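Local coordinates for protein aldehyde dehydrogenase (Bartonella henselae, PDB 3I44) that probably oxidises aldehydes to carboxylic acids with a nicotinamide adenine dinucleotide cofactor, at residues Pro306-Tyr316 / Val408-Thr416; Leu269-Asn277 / Arg398-Gly406. The protein carries 1 engineered substitution. All coordinates share one frame; numbering follows the deposited sequence.

Contact 1: residues Pro306-Tyr316 / Val408-Thr416; sequences PTRMLVEQAIY and VLSLLPFNT
A first torsion of 69° sets Phe414 CG between its own backbone N and carbonyl carbon, and the ring reaches over to Glu312. Glu312 CA lies 3.8 Å from the Phe414 ring centroid, a CH-pi contact over one face, offset toward the rim. In Tyr316, CG is anti to the backbone N (chi1 -176°), and this carries the ring to Pro413. Pro413 CB stands over the middle of one Tyr316 face, and Pro413 CD comes to 3.5 Å of Tyr316 CZ. The Tyr316 hydroxyl bonds Asp392. Strands 308-312 and 408-414 are parallel neighbours inside the mixed sheet of the aldehyde dehydrogenase catalytic domain. Six backbone hydrogen bonds join the segments. Met309 N to Ser410 O is 2.8 Å; the last, Gln313 N to Phe414 O, is more bent, with 132° at the hydrogen. On one face Leu310 and Leu412 lie side by side, their CD2 atoms 3.7 Å apart, under helix 417-425. On the other face Met309 CB meets Leu409 CD1 at 4.1 Å, and helix 287-296 covers both residues. A water donates to Thr307 O and Val408 O and accepts from Ser410 OG at 2.8 Å.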
loop_
_atom_site.group_PDB
_atom_site.type_symbol
_atom_site.label_atom_id
_atom_site.label_comp_id
_atom_site.label_asym_id
_atom_site.label_seq_id
_atom_site.Cartn_x
_atom_site.Cartn_y
_atom_site.Cartn_z
ATOM N N PRO A 306 -1.352 -23.541 11.609
ATOM C CA PRO A 306 -0.265 -23.598 12.579
ATOM C C PRO A 306 0.627 -24.827 12.310
ATOM O O PRO A 306 0.458 -25.901 12.909
ATOM C CB PRO A 306 -1.004 -23.700 13.914
ATOM C CG PRO A 306 -2.231 -24.469 13.584
ATOM C CD PRO A 306 -2.629 -23.975 12.208
ATOM N N THR A 307 1.600 -24.638 11.438
ATOM C CA THR A 307 2.398 -25.733 10.909
ATOM C C THR A 307 3.730 -25.965 11.624
ATOM O O THR A 307 4.340 -27.005 11.428
ATOM C CB THR A 307 2.598 -25.560 9.379
ATOM O OG1 THR A 307 3.162 -24.268 9.085
ATOM C CG2 THR A 307 1.252 -25.650 8.667
ATOM N N ARG A 308 4.174 -25.028 12.454
ATOM C CA ARG A 308 5.373 -25.207 13.278
ATOM C C ARG A 308 4.952 -25.177 14.737
ATOM O O ARG A 308 4.597 -24.117 15.278
ATOM C CB ARG A 308 6.416 -24.126 13.030
ATOM C CG ARG A 308 7.003 -24.144 11.613
ATOM C CD ARG A 308 8.000 -23.006 11.464
ATOM N NE ARG A 308 7.348 -21.693 11.578
ATOM C CZ ARG A 308 7.876 -20.613 12.150
ATOM N NH1 ARG A 308 9.084 -20.644 12.692
ATOM N NH2 ARG A 308 7.161 -19.489 12.225
ATOM N N MET A 309 4.957 -26.341 15.376
ATOM C CA MET A 309 4.555 -26.418 16.769
ATOM C C MET A 309 5.797 -26.362 17.630
ATOM O O MET A 309 6.629 -27.292 17.592
ATOM C CB MET A 309 3.752 -27.679 17.020
ATOM C CG MET A 309 3.117 -27.756 18.430
ATOM S SD MET A 309 2.171 -29.293 18.728
ATOM C CE MET A 309 0.605 -28.995 17.939
ATOM N N LEU A 310 5.924 -25.281 18.407
ATOM C CA LEU A 310 7.093 -25.043 19.254
ATOM C C LEU A 310 6.650 -25.331 20.680
ATOM O O LEU A 310 5.783 -24.641 21.213
ATOM C CB LEU A 310 7.630 -23.610 19.084
ATOM C CG LEU A 310 7.646 -23.008 17.651
ATOM C CD1 LEU A 310 8.151 -21.586 17.676
ATOM C CD2 LEU A 310 8.486 -23.833 16.666
ATOM N N VAL A 311 7.205 -26.389 21.268
ATOM C CA VAL A 311 6.736 -26.917 22.551
ATOM C C VAL A 311 7.772 -26.779 23.666
ATOM O O VAL A 311 8.964 -27.110 23.493
ATOM C CB VAL A 311 6.322 -28.391 22.423
ATOM C CG1 VAL A 311 5.677 -28.891 23.737
ATOM C CG2 VAL A 311 5.348 -28.566 21.251
ATOM N N GLU A 312 7.331 -26.268 24.806
ATOM C CA GLU A 312 8.212 -26.151 25.957
ATOM C C GLU A 312 8.808 -27.546 26.291
ATOM O O GLU A 312 8.135 -28.573 26.185
ATOM C CB GLU A 312 7.463 -25.529 27.134
ATOM C CG GLU A 312 8.332 -25.164 28.334
ATOM C CD GLU A 312 7.616 -24.217 29.324
ATOM O OE1 GLU A 312 8.321 -23.485 30.025
ATOM O OE2 GLU A 312 6.364 -24.153 29.373
ATOM N N GLN A 313 10.099 -27.581 26.619
ATOM C CA GLN A 313 10.847 -28.853 26.778
ATOM C C GLN A 313 10.111 -29.853 27.661
ATOM O O GLN A 313 9.900 -30.999 27.258
ATOM C CB GLN A 313 12.256 -28.593 27.340
ATOM C CG GLN A 313 13.154 -29.834 27.379
ATOM C CD GLN A 313 13.438 -30.374 25.997
ATOM O OE1 GLN A 313 13.000 -31.471 25.640
ATOM N NE2 GLN A 313 14.160 -29.591 25.196
ATOM N N ALA A 314 9.660 -29.385 28.827
ATOM C CA ALA A 314 8.912 -30.220 29.786
ATOM C C ALA A 314 7.774 -31.042 29.173
ATOM O O ALA A 314 7.506 -32.104 29.664
ATOM C CB ALA A 314 8.370 -29.366 30.935
ATOM N N ILE A 315 7.087 -30.572 28.123
ATOM C CA ILE A 315 5.954 -31.350 27.555
ATOM C C ILE A 315 6.189 -31.813 26.109
ATOM O O ILE A 315 5.264 -32.244 25.405
ATOM C CB ILE A 315 4.595 -30.608 27.671
ATOM C CG1 ILE A 315 4.681 -29.240 27.003
ATOM C CG2 ILE A 315 4.154 -30.472 29.181
ATOM C CD1 ILE A 315 3.369 -28.741 26.468
ATOM N N TYR A 316 7.448 -31.759 25.684
ATOM C CA TYR A 316 7.832 -32.147 24.329
ATOM C C TYR A 316 7.519 -33.621 24.023
ATOM O O TYR A 316 6.921 -33.938 22.989
ATOM C CB TYR A 316 9.325 -31.840 24.136
ATOM C CG TYR A 316 9.859 -32.093 22.752
ATOM C CD1 TYR A 316 9.173 -31.648 21.624
ATOM C CD2 TYR A 316 11.080 -32.767 22.565
ATOM C CE1 TYR A 316 9.678 -31.875 20.351
ATOM C CE2 TYR A 316 11.599 -32.984 21.294
ATOM C CZ TYR A 316 10.894 -32.544 20.191
ATOM O OH TYR A 316 11.384 -32.765 18.936
ATOM N N VAL A 408 0.861 -31.813 7.172
ATOM C CA VAL A 408 2.201 -32.078 7.603
ATOM C C VAL A 408 2.616 -31.117 8.732
ATOM O O VAL A 408 2.750 -29.916 8.541
ATOM C CB VAL A 408 3.168 -31.977 6.413
ATOM C CG1 VAL A 408 4.623 -32.204 6.871
ATOM C CG2 VAL A 408 2.744 -32.982 5.327
ATOM N N LEU A 409 2.819 -31.663 9.917
ATOM C CA LEU A 409 3.165 -30.868 11.087
ATOM C C LEU A 409 4.629 -31.045 11.433
ATOM O O LEU A 409 5.131 -32.166 11.379
ATOM C CB LEU A 409 2.304 -31.339 12.253
ATOM C CG LEU A 409 2.555 -30.718 13.617
ATOM C CD1 LEU A 409 2.211 -29.235 13.579
ATOM C CD2 LEU A 409 1.721 -31.415 14.688
ATOM N N SER A 410 5.297 -29.948 11.810
ATOM C CA SER A 410 6.656 -29.979 12.319
ATOM C C SER A 410 6.727 -29.594 13.811
ATOM O O SER A 410 6.292 -28.499 14.173
ATOM C CB SER A 410 7.526 -29.024 11.485
ATOM O OG SER A 410 7.589 -29.433 10.130
ATOM N N LEU A 411 7.268 -30.480 14.661
ATOM C CA LEU A 411 7.467 -30.208 16.103
ATOM C C LEU A 411 8.922 -30.013 16.416
ATOM O O LEU A 411 9.793 -30.723 15.866
ATOM C CB LEU A 411 6.996 -31.379 16.991
ATOM C CG LEU A 411 5.542 -31.509 17.393
ATOM C CD1 LEU A 411 4.719 -31.545 16.131
ATOM C CD2 LEU A 411 5.316 -32.775 18.249
ATOM N N LEU A 412 9.177 -29.100 17.338
ATOM C CA LEU A 412 10.484 -28.934 17.937
ATOM C C LEU A 412 10.320 -28.291 19.323
ATOM O O LEU A 412 9.306 -27.652 19.591
ATOM C CB LEU A 412 11.374 -28.078 17.060
ATOM C CG LEU A 412 10.818 -26.759 16.524
ATOM C CD1 LEU A 412 11.989 -25.851 16.268
ATOM C CD2 LEU A 412 9.945 -26.935 15.215
ATOM N N PRO A 413 11.294 -28.492 20.218
ATOM C CA PRO A 413 11.197 -27.948 21.571
ATOM C C PRO A 413 11.847 -26.590 21.739
ATOM O O PRO A 413 12.656 -26.167 20.907
ATOM C CB PRO A 413 11.968 -28.973 22.403
ATOM C CG PRO A 413 13.081 -29.383 21.490
ATOM C CD PRO A 413 12.472 -29.367 20.070
ATOM N N PHE A 414 11.472 -25.896 22.808
ATOM C CA PHE A 414 12.218 -24.725 23.251
ATOM C C PHE A 414 12.395 -24.785 24.755
ATOM O O PHE A 414 11.642 -25.467 25.439
ATOM C CB PHE A 414 11.547 -23.415 22.833
ATOM C CG PHE A 414 10.255 -23.134 23.532
ATOM C CD1 PHE A 414 10.240 -22.457 24.758
ATOM C CD2 PHE A 414 9.052 -23.536 22.977
ATOM C CE1 PHE A 414 9.037 -22.195 25.408
ATOM C CE2 PHE A 414 7.847 -23.274 23.618
ATOM C CZ PHE A 414 7.837 -22.592 24.826
ATOM N N ASN A 415 13.379 -24.035 25.243
ATOM C CA ASN A 415 13.699 -23.982 26.661
ATOM C C ASN A 415 13.389 -22.661 27.336
ATOM O O ASN A 415 13.046 -22.658 28.507
ATOM C CB ASN A 415 15.167 -24.331 26.855
ATOM C CG ASN A 415 15.456 -25.779 26.515
ATOM O OD1 ASN A 415 14.976 -26.694 27.190
ATOM N ND2 ASN A 415 16.218 -25.996 25.441
ATOM N N THR A 416 13.497 -21.544 26.623
ATOM C CA THR A 416 13.168 -20.252 27.206
ATOM C C THR A 416 12.167 -19.470 26.354
ATOM O O THR A 416 11.956 -19.764 25.153
ATOM C CB THR A 416 14.412 -19.376 27.340
ATOM O OG1 THR A 416 14.924 -19.116 26.032
ATOM C CG2 THR A 416 15.490 -20.037 28.210
HETATM O O HOH W 1 5.359 -28.201 8.928
#

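Contact 2: residues Leu269-Asn277 / Arg398-Gly406; sequences LELGGKGAN and RIFREEIFG
The Glu403 carboxylate meets Gly273 through a face, not along an edge. Gly273 N donates to Glu403 OE2 at 3.1 Å, from a point 68° out of the carboxylate plane, and the bond is nearly straight at the hydrogen. Gly272 has no side chain, and Glu403 OE1 comes to 3.5 Å of Gly272 CA. The other flat pair lies within 398-406. The Arg398 guanidinium takes the Glu402 carboxylate side-on at its edge, with NE on OE2 and NH2 on OE1. This salt bridge ties the start of helix 398-401 to the residue just after it.

Lys274 makes the main polar link across the contact. Its chain bends at chi2 (86°) and runs beside the carbonyls at the end of the helix. Lys274 NZ bonds Ile399 O at 2.8 Å and Glu402 O at 2.9 Å, tilted from both carbonyl planes. It also donates to a water at 2.6 Å, and that water accepts from Ile404 N. Ile404 CD1 lies 3.6 Å from Lys274 NZ. Along the way Lys274 CG comes to 3.5 Å of Phe400 O. The two segments carry the ELGGK and EEIFG sequences of the aldehyde dehydrogenase family. In relatives the EEIFG loop borders the nicotinamide end of the cofactor site, and a similar place is likely here.

Three oxygens therefore hold the buried Lys274 ammonium group. Carbonyls at the C-terminal end of a helix would stabilise its positive charge, so it probably stays protonated.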
loop_
_atom_site.group_PDB
_atom_site.type_symbol
_atom_site.label_atom_id
_atom_site.label_comp_id
_atom_site.label_asym_id
_atom_site.label_seq_id
_atom_site.Cartn_x
_atom_site.Cartn_y
_atom_site.Cartn_z
ATOM N N LEU A 269 -2.364 -7.626 -1.120
ATOM C CA LEU A 269 -1.922 -9.027 -1.215
ATOM C C LEU A 269 -2.237 -9.843 0.059
ATOM O O LEU A 269 -1.864 -9.422 1.186
ATOM C CB LEU A 269 -0.394 -9.052 -1.422
ATOM C CG LEU A 269 0.159 -8.357 -2.664
ATOM C CD1 LEU A 269 1.694 -8.422 -2.749
ATOM C CD2 LEU A 269 -0.476 -8.932 -3.970
ATOM N N GLU A 270 -2.857 -11.010 -0.144
ATOM C CA GLU A 270 -3.045 -12.027 0.900
ATOM C C GLU A 270 -2.252 -13.271 0.451
ATOM O O GLU A 270 -2.651 -13.954 -0.519
ATOM C CB GLU A 270 -4.524 -12.386 1.022
ATOM C CG GLU A 270 -5.439 -11.282 1.587
ATOM C CD GLU A 270 -5.432 -11.215 3.109
ATOM O OE1 GLU A 270 -4.849 -12.140 3.738
ATOM O OE2 GLU A 270 -6.013 -10.244 3.673
ATOM N N LEU A 271 -1.121 -13.506 1.100
ATOM C CA LEU A 271 -0.161 -14.519 0.632
ATOM C C LEU A 271 -0.023 -15.695 1.631
ATOM O O LEU A 271 -0.890 -15.917 2.479
ATOM C CB LEU A 271 1.196 -13.861 0.332
ATOM C CG LEU A 271 1.084 -12.628 -0.579
ATOM C CD1 LEU A 271 2.418 -11.899 -0.845
ATOM C CD2 LEU A 271 0.392 -12.957 -1.879
ATOM N N GLY A 272 1.070 -16.440 1.547
ATOM C CA GLY A 272 1.201 -17.639 2.358
ATOM C C GLY A 272 1.678 -17.382 3.775
ATOM O O GLY A 272 1.871 -16.241 4.199
ATOM N N GLY A 273 1.839 -18.473 4.513
ATOM C CA GLY A 273 2.292 -18.397 5.886
ATOM C C GLY A 273 3.032 -19.624 6.340
ATOM O O GLY A 273 2.998 -20.689 5.693
ATOM N N LYS A 274 3.712 -19.472 7.462
ATOM C CA LYS A 274 4.350 -20.603 8.130
ATOM C C LYS A 274 4.203 -20.421 9.649
ATOM O O LYS A 274 5.169 -20.306 10.399
ATOM C CB LYS A 274 5.805 -20.791 7.699
ATOM C CG LYS A 274 6.423 -22.122 8.175
ATOM C CD LYS A 274 6.146 -23.300 7.214
ATOM C CE LYS A 274 6.421 -24.674 7.878
ATOM N NZ LYS A 274 6.017 -25.816 7.025
ATOM N N GLY A 275 2.945 -20.443 10.064
ATOM C CA GLY A 275 2.554 -20.141 11.417
ATOM C C GLY A 275 3.245 -20.956 12.470
ATOM O O GLY A 275 3.347 -22.181 12.357
ATOM N N ALA A 276 3.748 -20.266 13.485
ATOM C CA ALA A 276 4.216 -20.914 14.691
ATOM C C ALA A 276 3.064 -21.020 15.716
ATOM O O ALA A 276 2.247 -20.100 15.846
ATOM C CB ALA A 276 5.340 -20.150 15.256
ATOM N N ASN A 277 3.002 -22.165 16.409
ATOM C CA ASN A 277 2.085 -22.429 17.535
ATOM C C ASN A 277 2.940 -22.737 18.759
ATOM O O ASN A 277 3.487 -23.863 18.888
ATOM C CB ASN A 277 1.170 -23.615 17.226
ATOM C CG ASN A 277 0.045 -23.799 18.265
ATOM O OD1 ASN A 277 -0.047 -23.047 19.233
ATOM N ND2 ASN A 277 -0.820 -24.799 18.039
ATOM N N ARG A 398 13.978 -27.785 5.166
ATOM C CA ARG A 398 12.972 -27.295 4.263
ATOM C C ARG A 398 11.570 -27.290 4.900
ATOM O O ARG A 398 10.788 -26.376 4.625
ATOM C CB ARG A 398 12.934 -28.105 2.964
ATOM C CG ARG A 398 14.209 -27.963 2.087
ATOM C CD ARG A 398 14.028 -28.701 0.744
ATOM N NE ARG A 398 12.903 -28.151 -0.010
ATOM C CZ ARG A 398 12.201 -28.815 -0.926
ATOM N NH1 ARG A 398 12.483 -30.078 -1.238
ATOM N NH2 ARG A 398 11.193 -28.212 -1.532
ATOM N N ILE A 399 11.246 -28.318 5.692
ATOM C CA ILE A 399 9.897 -28.438 6.267
ATOM C C ILE A 399 9.642 -27.347 7.307
ATOM O O ILE A 399 8.486 -27.024 7.582
ATOM C CB ILE A 399 9.582 -29.866 6.875
ATOM C CG1 ILE A 399 10.647 -30.330 7.890
ATOM C CG2 ILE A 399 9.434 -30.888 5.773
ATOM C CD1 ILE A 399 10.298 -31.662 8.580
ATOM N N PHE A 400 10.713 -26.794 7.886
ATOM C CA PHE A 400 10.606 -25.651 8.787
ATOM C C PHE A 400 10.355 -24.351 8.011
ATOM O O PHE A 400 9.610 -23.494 8.470
ATOM C CB PHE A 400 11.869 -25.532 9.618
ATOM C CG PHE A 400 11.824 -24.473 10.709
ATOM C CD1 PHE A 400 11.352 -24.780 11.973
ATOM C CD2 PHE A 400 12.317 -23.186 10.486
ATOM C CE1 PHE A 400 11.354 -23.842 12.975
ATOM C CE2 PHE A 400 12.308 -22.234 11.495
ATOM C CZ PHE A 400 11.840 -22.576 12.753
ATOM N N ARG A 401 10.939 -24.220 6.814
ATOM C CA ARG A 401 10.961 -22.920 6.125
ATOM C C ARG A 401 9.893 -22.746 5.087
ATOM O O ARG A 401 9.416 -21.630 4.881
ATOM C CB ARG A 401 12.300 -22.668 5.445
ATOM C CG ARG A 401 13.454 -22.771 6.350
ATOM C CD ARG A 401 14.408 -21.627 6.131
ATOM N NE ARG A 401 15.103 -21.411 7.383
ATOM C CZ ARG A 401 14.939 -20.387 8.217
ATOM N NH1 ARG A 401 14.129 -19.353 7.956
ATOM N NH2 ARG A 401 15.662 -20.391 9.321
ATOM N N GLU A 402 9.525 -23.822 4.420
ATOM C CA GLU A 402 8.670 -23.711 3.249
ATOM C C GLU A 402 7.262 -24.036 3.605
ATOM O O GLU A 402 7.000 -24.947 4.407
ATOM C CB GLU A 402 9.144 -24.630 2.117
ATOM C CG GLU A 402 10.430 -24.172 1.471
ATOM C CD GLU A 402 11.002 -25.180 0.486
ATOM O OE1 GLU A 402 10.252 -25.797 -0.299
ATOM O OE2 GLU A 402 12.228 -25.342 0.498
ATOM N N GLU A 403 6.336 -23.323 2.980
ATOM C CA GLU A 403 4.931 -23.600 3.196
ATOM C C GLU A 403 4.622 -24.888 2.449
ATOM O O GLU A 403 4.830 -24.939 1.267
ATOM C CB GLU A 403 4.060 -22.471 2.674
ATOM C CG GLU A 403 2.603 -22.680 2.993
ATOM C CD GLU A 403 1.746 -21.502 2.576
ATOM O OE1 GLU A 403 1.982 -20.974 1.466
ATOM O OE2 GLU A 403 0.831 -21.131 3.347
ATOM N N ILE A 404 4.082 -25.901 3.132
ATOM C CA ILE A 404 3.874 -27.223 2.555
ATOM C C ILE A 404 2.480 -27.365 1.956
ATOM O O ILE A 404 2.329 -27.979 0.894
ATOM C CB ILE A 404 4.117 -28.320 3.592
ATOM C CG1 ILE A 404 5.548 -28.235 4.132
ATOM C CG2 ILE A 404 3.784 -29.744 3.018
ATOM C CD1 ILE A 404 5.810 -29.064 5.431
ATOM N N PHE A 405 1.456 -26.801 2.614
ATOM C CA PHE A 405 0.087 -26.890 2.108
ATOM C C PHE A 405 -0.443 -28.334 1.998
ATOM O O PHE A 405 -1.219 -28.651 1.117
ATOM C CB PHE A 405 -0.056 -26.132 0.760
ATOM C CG PHE A 405 -0.961 -24.924 0.843
ATOM C CD1 PHE A 405 -2.080 -24.834 0.057
ATOM C CD2 PHE A 405 -0.701 -23.906 1.750
ATOM C CE1 PHE A 405 -2.936 -23.716 0.144
ATOM C CE2 PHE A 405 -1.535 -22.792 1.839
ATOM C CZ PHE A 405 -2.660 -22.705 1.038
ATOM N N GLY A 406 -0.002 -29.194 2.912
ATOM C CA GLY A 406 -0.528 -30.542 3.056
ATOM C C GLY A 406 -0.625 -30.823 4.550
ATOM O O GLY A 406 -0.202 -29.976 5.359
HETATM O O HOH W 2 3.586 -25.828 5.995
#

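Along the chain the segments come in the order 269-277, 306-316, 398-406, 408-416. Contact 2 closes the long loop from 277 to 398. Contact 1 closes the one from 316 to 408. The segments alternate, so the two loops cross. Both contacts reach the same sheet, where strands 276-279, 308-312 and 408-414 lie next to one another in that order. Arg308 joins them directly: its O probably bonds Asn277 N, its NH2 bonds Lys274 O, and its guanidinium makes a cation-pi contact with Phe400. Together the contacts tie the middle of this sheet to the 271-275 loop and to helix 398-401, which leads into strand 408-414.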